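Local atomic coordinates of plasmid Partition par B protein (Enterobacteria phage P1, PDB entry 1ZX4), a protein that binds the parS centromere site of the P1 plasmid and controls partitioning of the plasmid. Residues C[49-55]-C[69-75]; C[54-58]-C[115-119]; C[88-93]-C[122-126]. The contacts are given in a common frame with arbitrary orientation. Numbering follows the deposited sequence.

In the fold
The three contacts form one continuous helical core between the helix-turn-helix motif (28-47) and the three-stranded sheet 136-164. Contacts 1 and 2 have centres about 9 Å apart and share L54 and V55. L72 CD1 reaches F58 CE1 at 3.9 Å. Contacts 2 and 3 both use helix 108-126; I119 CG1 and I93 CD1 join them at 3.4 Å. V75 CG1 and A123 CB join contacts 1 and 3 at 3.7 Å. The bound DNA is about 5, 8 and 18 Å from the nearest atoms of contacts 1, 2 and 3. The side chain of C73 in contact 1 lies about 3 Å from a bound citrate, probably from the crystallisation liquor.

Contact 1. Residues C[49-55]-C[69-75]; sequences SAPEELV and YKTLCAV
Segment 49-55 runs from a loop into the short helix 52-55, and it packs against one face of helix 66-78. A50 (-50/135) and P51 (-45/94) are extended. The chain then turns helical, and V55 N hydrogen-bonds to P51 O at 3.1 Å. The backbones come very close at A50 and C73, whose CA atoms are 4.0 Å apart. A50 CB is 3.9 Å from C73 CB.

L72 is central. Its CA-to-CB bond points sideways, but rotamer t, p (chi1 -176°, chi2 70°) carries its methyls to the other segment. CD1 lies 3.3 Å from L54 CB, and CD2 lies 3.5 Å from V55 CG2. V55 is in rotamer t. L54 is m, t, and its CD1 reaches V75 CG1 at 4.1 Å; V75 is t. Y69 has chi1 -80° and offers its ring edge: CD1 is 3.4 Å from A50 CB and CE1 is 4.1 Å from V55 CG2. P51 adds its CD 3.7 Å from C73 CB. S49 OG is hydrogen-bonded to Q46 O.

Segment 49-55 follows the helix-turn-helix motif closely and is held by 69-75 in a buried apolar contact. R11 of helix 10-22 touches V55 and Y69 and hydrogen-bonds to A50 O. F86 of helix 83-102 packs on P51 and L54, while helix 108-126 meets L54 through I119 and V75 through A123.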
# COMPACT_ATOMS: atom_id res chain seq x y z
N SER C 49 -23.44 5.80 -24.99
CA SER C 49 -23.41 4.76 -23.98
C SER C 49 -21.98 4.42 -23.58
O SER C 49 -21.75 3.78 -22.57
CB SER C 49 -24.03 3.48 -24.51
OG SER C 49 -23.01 2.60 -24.97
N ALA C 50 -21.02 4.84 -24.40
CA ALA C 50 -19.62 4.55 -24.12
C ALA C 50 -19.23 4.91 -22.70
O ALA C 50 -19.56 5.99 -22.22
CB ALA C 50 -18.74 5.27 -25.12
N PRO C 51 -18.51 4.01 -22.02
CA PRO C 51 -18.03 4.14 -20.64
C PRO C 51 -17.41 5.49 -20.34
O PRO C 51 -16.23 5.71 -20.59
CB PRO C 51 -16.98 3.03 -20.54
CG PRO C 51 -17.47 2.01 -21.49
CD PRO C 51 -17.89 2.84 -22.66
N GLU C 52 -18.21 6.39 -19.81
CA GLU C 52 -17.72 7.72 -19.46
C GLU C 52 -16.22 7.69 -19.10
O GLU C 52 -15.41 8.45 -19.64
CB GLU C 52 -18.52 8.23 -18.27
CG GLU C 52 -19.97 7.77 -18.28
CD GLU C 52 -20.91 8.89 -18.64
OE1 GLU C 52 -20.87 9.93 -17.96
OE2 GLU C 52 -21.68 8.75 -19.60
N GLU C 53 -15.86 6.79 -18.18
CA GLU C 53 -14.48 6.64 -17.70
C GLU C 53 -13.45 6.60 -18.80
O GLU C 53 -12.54 7.42 -18.86
CB GLU C 53 -14.36 5.39 -16.84
CG GLU C 53 -15.13 5.45 -15.52
CD GLU C 53 -16.49 4.74 -15.57
OE1 GLU C 53 -17.33 5.07 -16.43
OE2 GLU C 53 -16.71 3.86 -14.71
N LEU C 54 -13.59 5.61 -19.67
CA LEU C 54 -12.67 5.47 -20.79
C LEU C 54 -12.72 6.72 -21.66
O LEU C 54 -11.70 7.35 -21.92
CB LEU C 54 -13.04 4.23 -21.60
CG LEU C 54 -12.89 2.93 -20.81
CD1 LEU C 54 -13.31 1.74 -21.65
CD2 LEU C 54 -11.45 2.78 -20.38
N VAL C 55 -13.92 7.10 -22.10
CA VAL C 55 -14.06 8.28 -22.94
C VAL C 55 -13.20 9.41 -22.39
O VAL C 55 -12.55 10.13 -23.16
CB VAL C 55 -15.54 8.78 -23.00
CG1 VAL C 55 -15.63 10.08 -23.80
CG2 VAL C 55 -16.43 7.72 -23.63
N TYR C 69 -15.72 4.14 -30.25
CA TYR C 69 -16.69 4.11 -29.16
C TYR C 69 -17.30 2.72 -29.05
O TYR C 69 -17.38 2.14 -27.97
CB TYR C 69 -17.84 5.08 -29.43
CG TYR C 69 -17.58 6.52 -29.13
CD1 TYR C 69 -17.61 6.99 -27.84
CD2 TYR C 69 -17.43 7.44 -30.16
CE1 TYR C 69 -17.52 8.36 -27.55
CE2 TYR C 69 -17.32 8.81 -29.89
CZ TYR C 69 -17.38 9.27 -28.58
OH TYR C 69 -17.35 10.64 -28.30
N LYS C 70 -17.77 2.19 -30.17
CA LYS C 70 -18.35 0.86 -30.22
C LYS C 70 -17.44 -0.15 -29.51
O LYS C 70 -17.94 -1.03 -28.81
CB LYS C 70 -18.53 0.43 -31.67
CG LYS C 70 -19.63 -0.60 -31.87
CD LYS C 70 -19.35 -1.49 -33.09
CE LYS C 70 -19.00 -0.70 -34.36
NZ LYS C 70 -18.67 -1.60 -35.51
N THR C 71 -16.12 -0.03 -29.69
CA THR C 71 -15.13 -0.92 -29.05
C THR C 71 -14.74 -0.37 -27.67
O THR C 71 -14.19 -1.09 -26.84
CB THR C 71 -13.82 -1.11 -29.89
OG1 THR C 71 -12.79 -0.24 -29.39
CG2 THR C 71 -14.06 -0.78 -31.37
N LEU C 72 -14.99 0.92 -27.46
CA LEU C 72 -14.69 1.56 -26.19
C LEU C 72 -15.83 1.14 -25.27
O LEU C 72 -15.61 0.70 -24.14
CB LEU C 72 -14.70 3.07 -26.37
CG LEU C 72 -14.31 3.88 -25.14
CD1 LEU C 72 -12.84 3.67 -24.88
CD2 LEU C 72 -14.60 5.35 -25.35
N CYS C 73 -17.06 1.25 -25.77
CA CYS C 73 -18.24 0.87 -25.02
C CYS C 73 -18.28 -0.66 -24.97
O CYS C 73 -19.00 -1.25 -24.17
CB CYS C 73 -19.51 1.46 -25.67
SG CYS C 73 -20.63 0.23 -26.40
N ALA C 74 -17.48 -1.29 -25.81
CA ALA C 74 -17.39 -2.74 -25.84
C ALA C 74 -16.48 -3.17 -24.69
O ALA C 74 -16.84 -4.03 -23.89
CB ALA C 74 -16.83 -3.21 -27.16
N VAL C 75 -15.28 -2.58 -24.63
CA VAL C 75 -14.32 -2.89 -23.57
C VAL C 75 -14.99 -2.58 -22.23
O VAL C 75 -14.75 -3.25 -21.23
CB VAL C 75 -13.03 -2.02 -23.71
CG1 VAL C 75 -12.18 -2.12 -22.47
CG2 VAL C 75 -12.23 -2.47 -24.92

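Contact 2. Residues C[54-58]-C[115-119]; sequences LVALF and ILRLI
Segment 54-58 lies against helix 108-126. The nearest CA atoms are L54 and I119 (7.7 Å) and F58 and I115 (7.0 Å). Segment 115-119 is regular helix, with I119 N hydrogen-bonded to I115 O at 3.1 Å.

L54 is helical and points toward the partner. Its rotamer m, t sets CD2 3.6 Å from I119 CG2. V55 faces away and A56 lies out of reach; L57 N hydrogen-bonds to L54 O at 2.6 Å. L57 (m, t) also points toward helix 108-126, and its CB is 4.4 Å from I115 CG2. F58 is at -67/144, so the chain leaves extended. With chi1 -50° (m), its ring reaches over the helix. I115 CG2 sits over one ring face, 3.8 Å from the centroid and 27° off the normal, a CH-pi contact. F58 CZ lies 3.3 Å from I119 CD1, and F58 CE2 lies 4.0 Å from L116 CB. I115 and I119 both use chi1 m.

L72 of helix 66-78 touches L54 and F58. I93 and I97 of helix 83-102 touch I119 and I115. F58 rests on I115 and I119, one helical turn apart, in the hydrophobic core of the helical domain that carries the helix-turn-helix of ParB.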
# COMPACT_ATOMS: atom_id res chain seq x y z
N LEU C 54 -13.59 5.61 -19.67
CA LEU C 54 -12.67 5.47 -20.79
C LEU C 54 -12.72 6.72 -21.66
O LEU C 54 -11.70 7.35 -21.92
CB LEU C 54 -13.04 4.23 -21.60
CG LEU C 54 -12.89 2.93 -20.81
CD1 LEU C 54 -13.31 1.74 -21.65
CD2 LEU C 54 -11.45 2.78 -20.38
N VAL C 55 -13.92 7.10 -22.10
CA VAL C 55 -14.06 8.28 -22.94
C VAL C 55 -13.20 9.41 -22.39
O VAL C 55 -12.55 10.13 -23.16
CB VAL C 55 -15.54 8.78 -23.00
CG1 VAL C 55 -15.63 10.08 -23.80
CG2 VAL C 55 -16.43 7.72 -23.63
N ALA C 56 -13.18 9.54 -21.07
CA ALA C 56 -12.43 10.61 -20.42
C ALA C 56 -10.90 10.53 -20.48
O ALA C 56 -10.21 11.44 -20.05
CB ALA C 56 -12.90 10.73 -18.97
N LEU C 57 -10.36 9.45 -21.03
CA LEU C 57 -8.92 9.34 -21.13
C LEU C 57 -8.43 10.18 -22.29
O LEU C 57 -7.41 10.86 -22.19
CB LEU C 57 -8.52 7.88 -21.32
CG LEU C 57 -8.89 6.93 -20.17
CD1 LEU C 57 -9.13 5.52 -20.69
CD2 LEU C 57 -7.78 6.94 -19.16
N PHE C 58 -9.17 10.16 -23.39
CA PHE C 58 -8.78 10.89 -24.60
C PHE C 58 -8.77 12.42 -24.54
O PHE C 58 -9.61 13.03 -23.86
CB PHE C 58 -9.64 10.42 -25.76
CG PHE C 58 -9.69 8.94 -25.90
CD1 PHE C 58 -10.53 8.19 -25.09
CD2 PHE C 58 -8.85 8.29 -26.80
CE1 PHE C 58 -10.54 6.80 -25.18
CE2 PHE C 58 -8.84 6.90 -26.90
CZ PHE C 58 -9.69 6.15 -26.09
N ILE C 115 -3.78 5.80 -27.68
CA ILE C 115 -4.48 5.71 -26.40
C ILE C 115 -5.45 4.53 -26.31
O ILE C 115 -5.53 3.84 -25.29
CB ILE C 115 -5.27 7.02 -26.09
CG1 ILE C 115 -4.30 8.19 -25.93
CG2 ILE C 115 -6.10 6.86 -24.80
CD1 ILE C 115 -2.88 7.90 -26.36
N LEU C 116 -6.18 4.31 -27.40
CA LEU C 116 -7.13 3.21 -27.47
C LEU C 116 -6.38 1.88 -27.57
O LEU C 116 -6.85 0.86 -27.06
CB LEU C 116 -8.06 3.37 -28.67
CG LEU C 116 -9.05 2.21 -28.89
CD1 LEU C 116 -10.07 2.20 -27.78
CD2 LEU C 116 -9.74 2.33 -30.24
N ARG C 117 -5.23 1.88 -28.22
CA ARG C 117 -4.45 0.66 -28.36
C ARG C 117 -4.25 0.08 -26.97
O ARG C 117 -4.39 -1.13 -26.73
CB ARG C 117 -3.10 0.98 -28.99
CG ARG C 117 -2.84 0.26 -30.31
CD ARG C 117 -1.87 1.09 -31.14
NE ARG C 117 -1.36 0.39 -32.31
CZ ARG C 117 -0.72 0.99 -33.31
NH1 ARG C 117 -0.52 2.30 -33.29
NH2 ARG C 117 -0.26 0.27 -34.32
N LEU C 118 -3.93 0.97 -26.03
CA LEU C 118 -3.69 0.60 -24.64
C LEU C 118 -4.97 0.17 -23.95
O LEU C 118 -5.05 -0.91 -23.37
CB LEU C 118 -3.14 1.80 -23.87
CG LEU C 118 -1.69 2.14 -24.17
CD1 LEU C 118 -1.46 3.63 -23.96
CD2 LEU C 118 -0.76 1.28 -23.30
N ILE C 119 -5.97 1.02 -24.02
CA ILE C 119 -7.25 0.72 -23.39
C ILE C 119 -7.71 -0.69 -23.71
O ILE C 119 -8.35 -1.35 -22.89
CB ILE C 119 -8.30 1.79 -23.80
CG1 ILE C 119 -7.81 3.11 -23.20
CG2 ILE C 119 -9.71 1.44 -23.28
CD1 ILE C 119 -8.58 4.35 -23.59

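Contact 3. Residues C[88-93]-C[122-126]; sequences QLIQNI and EASLL
This is a helix-helix packing between consecutive helices of the helical core, 83-102 and 108-126. The axes of segments 88-93 and 122-126 come within 10.0 Å. Their N-to-C directions differ by 123°, so the segments cross obliquely, 57° from antiparallel; the signed crossing angle is 123°. The nearest CA atoms are L89 and A123 (6.2 Å) and I93 and E122 (6.7 Å). Both segments are helical: N92 N hydrogen-bonds to Q88 O at 3.1 Å, I93 N to L89 O at 3.0 Å, and L126 N to E122 O at 2.9 Å.

E122 points toward helix 83-102 and uses its aliphatic part for packing. Its CB lies 3.3 Å from L89 CD1 and 3.2 Å from I93 CG2. I93 has chi1 78° (p). The acidic group of E122 bends over beside N92, with OE1 3.6 Å from N92 CB. A123 CB touches L89 CD2 at 3.6 Å. One turn after E122, L126 points toward helix 83-102 again in rotamer m, t, filling the space between L89 and N92. V136 of strand 136-141 also touches L126, and T138 touches N92, so the start of the sheet closes this side of the helix pair.

The side chain of L89 (t, p) bridges all three main partners. L126 CD1 lies 3.5 Å from L89 CD1, and both L126 methyls, CD1 and CD2, lie 3.8 Å from N92 ND2.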
# COMPACT_ATOMS: atom_id res chain seq x y z
N GLN C 88 -8.98 0.47 -11.95
CA GLN C 88 -7.74 -0.29 -12.07
C GLN C 88 -7.01 -0.13 -13.39
O GLN C 88 -5.82 0.18 -13.40
CB GLN C 88 -8.03 -1.78 -11.81
CG GLN C 88 -7.01 -2.75 -12.41
CD GLN C 88 -7.60 -3.57 -13.55
OE1 GLN C 88 -8.14 -3.02 -14.51
NE2 GLN C 88 -7.49 -4.89 -13.45
N LEU C 89 -7.71 -0.35 -14.50
CA LEU C 89 -7.12 -0.24 -15.83
C LEU C 89 -6.46 1.10 -16.03
O LEU C 89 -5.31 1.17 -16.46
CB LEU C 89 -8.18 -0.44 -16.91
CG LEU C 89 -7.70 -0.11 -18.33
CD1 LEU C 89 -6.45 -0.91 -18.65
CD2 LEU C 89 -8.79 -0.40 -19.34
N ILE C 90 -7.20 2.17 -15.75
CA ILE C 90 -6.67 3.51 -15.89
C ILE C 90 -5.29 3.52 -15.27
O ILE C 90 -4.29 3.78 -15.93
CB ILE C 90 -7.49 4.51 -15.09
CG1 ILE C 90 -8.98 4.33 -15.38
CG2 ILE C 90 -7.04 5.92 -15.41
CD1 ILE C 90 -9.84 4.99 -14.34
N GLN C 91 -5.26 3.22 -13.98
CA GLN C 91 -4.03 3.17 -13.22
C GLN C 91 -2.93 2.58 -14.11
O GLN C 91 -1.90 3.20 -14.35
CB GLN C 91 -4.23 2.30 -11.97
CG GLN C 91 -5.48 2.61 -11.16
CD GLN C 91 -5.58 4.07 -10.70
OE1 GLN C 91 -4.70 4.57 -9.99
NE2 GLN C 91 -6.64 4.74 -11.11
N ASN C 92 -3.18 1.37 -14.61
CA ASN C 92 -2.24 0.66 -15.46
C ASN C 92 -1.72 1.41 -16.68
O ASN C 92 -0.51 1.62 -16.82
CB ASN C 92 -2.86 -0.66 -15.91
CG ASN C 92 -3.08 -1.63 -14.77
OD1 ASN C 92 -2.13 -2.17 -14.21
ND2 ASN C 92 -4.34 -1.85 -14.41
N ILE C 93 -2.63 1.82 -17.57
CA ILE C 93 -2.23 2.52 -18.78
C ILE C 93 -1.84 3.97 -18.57
O ILE C 93 -0.96 4.47 -19.25
CB ILE C 93 -3.34 2.48 -19.88
CG1 ILE C 93 -4.45 3.48 -19.58
CG2 ILE C 93 -3.95 1.09 -19.95
CD1 ILE C 93 -5.50 3.57 -20.68
N GLU C 122 -4.25 -3.41 -22.56
CA GLU C 122 -4.15 -3.49 -21.11
C GLU C 122 -5.40 -4.14 -20.55
O GLU C 122 -5.33 -5.06 -19.75
CB GLU C 122 -3.97 -2.10 -20.52
CG GLU C 122 -2.72 -1.97 -19.67
CD GLU C 122 -2.57 -3.11 -18.68
OE1 GLU C 122 -3.59 -3.50 -18.07
OE2 GLU C 122 -1.43 -3.59 -18.51
N ALA C 123 -6.56 -3.65 -20.98
CA ALA C 123 -7.81 -4.21 -20.52
C ALA C 123 -7.87 -5.69 -20.89
O ALA C 123 -8.42 -6.51 -20.14
CB ALA C 123 -8.98 -3.46 -21.14
N SER C 124 -7.30 -6.04 -22.04
CA SER C 124 -7.30 -7.42 -22.52
C SER C 124 -6.18 -8.23 -21.90
O SER C 124 -5.97 -9.40 -22.23
CB SER C 124 -7.18 -7.45 -24.05
OG SER C 124 -7.21 -8.78 -24.55
N LEU C 125 -5.44 -7.60 -20.99
CA LEU C 125 -4.34 -8.25 -20.30
C LEU C 125 -4.81 -8.49 -18.86
O LEU C 125 -4.39 -9.45 -18.20
CB LEU C 125 -3.11 -7.34 -20.35
CG LEU C 125 -1.72 -7.85 -19.93
CD1 LEU C 125 -0.67 -6.89 -20.49
CD2 LEU C 125 -1.61 -7.97 -18.40
N LEU C 126 -5.70 -7.62 -18.40
CA LEU C 126 -6.25 -7.70 -17.06
C LEU C 126 -7.39 -8.69 -17.10
O LEU C 126 -7.66 -9.37 -16.11
CB LEU C 126 -6.79 -6.34 -16.63
CG LEU C 126 -5.81 -5.19 -16.85
CD1 LEU C 126 -6.52 -3.86 -16.74
CD2 LEU C 126 -4.68 -5.31 -15.83